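Local structure of putative O-acetylhomoserine (Thiol)-lyase (Campylobacter jejuni, 4OC9) at residues H12-F17 / S62-Q67. The protein probably uses pyridoxal 5'-phosphate to make homocysteine from O-acetylhomoserine and sulfide. Residues are numbered along the deposited sequence; the frame is centred on the assembly and turned at random.
Sequences HGAYNF and SDVLGQ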
loop_
_atom_site.group_PDB
_atom_site.type_symbol
_atom_site.label_atom_id
_atom_site.label_comp_id
_atom_site.label_asym_id
_atom_site.label_seq_id
_atom_site.Cartn_x
_atom_site.Cartn_y
_atom_site.Cartn_z
ATOM N N HIS D 12 -11.002 5.842 -18.501
ATOM C CA HIS D 12 -12.061 4.871 -18.716
ATOM C C HIS D 12 -11.608 3.789 -19.660
ATOM O O HIS D 12 -10.955 4.068 -20.662
ATOM C CB HIS D 12 -13.241 5.560 -19.384
ATOM C CG HIS D 12 -13.833 6.667 -18.583
ATOM N ND1 HIS D 12 -14.855 6.467 -17.689
ATOM C CD2 HIS D 12 -13.534 7.981 -18.521
ATOM C CE1 HIS D 12 -15.187 7.614 -17.136
ATOM N NE2 HIS D 12 -14.399 8.551 -17.619
ATOM N N GLY D 13 -11.981 2.553 -19.364
ATOM C CA GLY D 13 -11.598 1.422 -20.216
ATOM C C GLY D 13 -10.871 0.289 -19.485
ATOM O O GLY D 13 -10.302 0.477 -18.403
ATOM N N ALA D 14 -10.942 -0.909 -20.075
ATOM C CA ALA D 14 -10.310 -2.099 -19.539
ATOM C C ALA D 14 -10.655 -2.421 -18.082
ATOM O O ALA D 14 -9.915 -3.147 -17.448
ATOM C CB ALA D 14 -8.806 -1.990 -19.701
ATOM N N TYR D 15 -11.770 -1.908 -17.573
ATOM C CA TYR D 15 -12.223 -2.151 -16.203
ATOM C C TYR D 15 -13.763 -1.967 -16.160
ATOM O O TYR D 15 -14.196 -0.856 -16.393
ATOM C CB TYR D 15 -11.520 -1.221 -15.201
ATOM C CG TYR D 15 -12.098 -1.290 -13.790
ATOM C CD1 TYR D 15 -11.906 -2.415 -12.987
ATOM C CD2 TYR D 15 -12.758 -0.192 -13.227
ATOM C CE1 TYR D 15 -12.434 -2.478 -11.706
ATOM C CE2 TYR D 15 -13.275 -0.238 -11.941
ATOM C CZ TYR D 15 -13.104 -1.368 -11.180
ATOM O OH TYR D 15 -13.626 -1.419 -9.906
ATOM N N ASN D 16 -14.501 -3.079 -15.938
ATOM C CA ASN D 16 -15.990 -3.300 -15.837
ATOM C C ASN D 16 -16.669 -3.075 -14.579
ATOM O O ASN D 16 -17.869 -3.029 -14.625
ATOM C CB ASN D 16 -16.259 -4.813 -16.046
ATOM C CG ASN D 16 -17.705 -5.184 -16.117
ATOM O OD1 ASN D 16 -18.203 -6.123 -15.408
ATOM N ND2 ASN D 16 -18.400 -4.469 -16.938
ATOM N N PHE D 17 -15.941 -2.840 -13.507
ATOM C CA PHE D 17 -16.546 -2.698 -12.185
ATOM C C PHE D 17 -16.901 -4.127 -11.789
ATOM O O PHE D 17 -17.703 -4.797 -12.459
ATOM C CB PHE D 17 -17.811 -1.844 -12.121
ATOM C CG PHE D 17 -17.639 -0.470 -12.680
ATOM C CD1 PHE D 17 -16.914 0.468 -11.999
ATOM C CD2 PHE D 17 -18.258 -0.103 -13.860
ATOM C CE1 PHE D 17 -16.732 1.734 -12.519
ATOM C CE2 PHE D 17 -18.095 1.164 -14.385
ATOM C CZ PHE D 17 -17.323 2.085 -13.714
ATOM N N SER D 62 -2.821 -4.950 -12.530
ATOM C CA SER D 62 -1.837 -4.697 -13.615
ATOM C C SER D 62 -2.399 -4.914 -15.044
ATOM O O SER D 62 -1.944 -4.293 -15.991
ATOM C CB SER D 62 -0.538 -5.416 -13.386
ATOM O OG SER D 62 -0.743 -6.790 -13.179
ATOM N N ASP D 63 -3.429 -5.746 -15.192
ATOM C CA ASP D 63 -4.042 -5.971 -16.516
ATOM C C ASP D 63 -4.740 -4.698 -17.003
ATOM O O ASP D 63 -4.674 -4.368 -18.189
ATOM C CB ASP D 63 -5.052 -7.123 -16.500
ATOM C CG ASP D 63 -4.388 -8.476 -16.303
ATOM O OD1 ASP D 63 -3.143 -8.570 -16.430
ATOM O OD2 ASP D 63 -5.118 -9.449 -16.039
ATOM N N VAL D 64 -5.423 -4.009 -16.077
ATOM C CA VAL D 64 -6.116 -2.773 -16.435
ATOM C C VAL D 64 -5.068 -1.769 -16.951
ATOM O O VAL D 64 -5.256 -1.124 -17.983
ATOM C CB VAL D 64 -6.864 -2.146 -15.272
ATOM C CG1 VAL D 64 -7.479 -0.822 -15.705
ATOM C CG2 VAL D 64 -7.936 -3.086 -14.748
ATOM N N LEU D 65 -3.936 -1.695 -16.247
ATOM C CA LEU D 65 -2.834 -0.808 -16.606
ATOM C C LEU D 65 -2.314 -1.127 -18.002
ATOM O O LEU D 65 -2.125 -0.248 -18.838
ATOM C CB LEU D 65 -1.694 -0.941 -15.599
ATOM C CG LEU D 65 -0.441 -0.092 -15.829
ATOM C CD1 LEU D 65 -0.726 1.417 -15.922
ATOM C CD2 LEU D 65 0.563 -0.359 -14.736
ATOM N N GLY D 66 -2.072 -2.403 -18.237
ATOM C CA GLY D 66 -1.542 -2.853 -19.537
ATOM C C GLY D 66 -2.429 -2.469 -20.696
ATOM O O GLY D 66 -1.956 -1.880 -21.693
ATOM N N GLN D 67 -3.719 -2.754 -20.565
ATOM C CA GLN D 67 -4.648 -2.465 -21.637
ATOM C C GLN D 67 -4.829 -0.955 -21.847
ATOM O O GLN D 67 -4.895 -0.486 -22.984
ATOM C CB GLN D 67 -5.980 -3.187 -21.403
ATOM C CG GLN D 67 -6.874 -3.154 -22.630
ATOM C CD GLN D 67 -6.245 -3.898 -23.795
ATOM O OE1 GLN D 67 -5.873 -5.088 -23.685
ATOM N NE2 GLN D 67 -6.160 -3.226 -24.931
#
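Ala-14 and Val-64 bring an N-terminal loop against one side of a helix, their CA atoms 5.3 Å apart. The methyl of Ala-14 points at the helix and meets Gln-67 nearly one turn further on, its CB 3.5 Å from Gln-67 CB and 3.7 Å from Gln-67 CG. Gln-67 CG lies anti to its backbone N (chi1 -168°), and the chain then bends at chi2 (63°). Its amide turns away from the loop, and NE2 bonds to Asn-71 OD1 on the same helix, so the loop meets the aliphatic base of this side chain. Val-64 offers both methyls to the loop, CG1 anti to its backbone N and CG2 beside it. CG2 lies against the carbonyl oxygen of Ala-14, 3.3 Å from O; both methyls also stand 4.1 Å from CB of Tyr-15. Tyr-15 CG is anti to its own N (chi1 172°), and the ring leads away from the helix toward Val-25 and Pro-26, with OH bonded to Ser-22 O. The contact is small, van der Waals packing of aliphatic groups and one carbonyl oxygen, near a subunit interface: His-12 NE2 bonds to Glu-409 of a second subunit. Gly-13 O accepts a bond from Arg-68 NE, adding a polar tie to the same helix. The loop after helix 6-9 thus packs on helix 60-73, itself backed by helix 276-309 through Leu-283 and by strand 77-81, an outer strand of the seven-stranded sheet of this PLP-dependent fold.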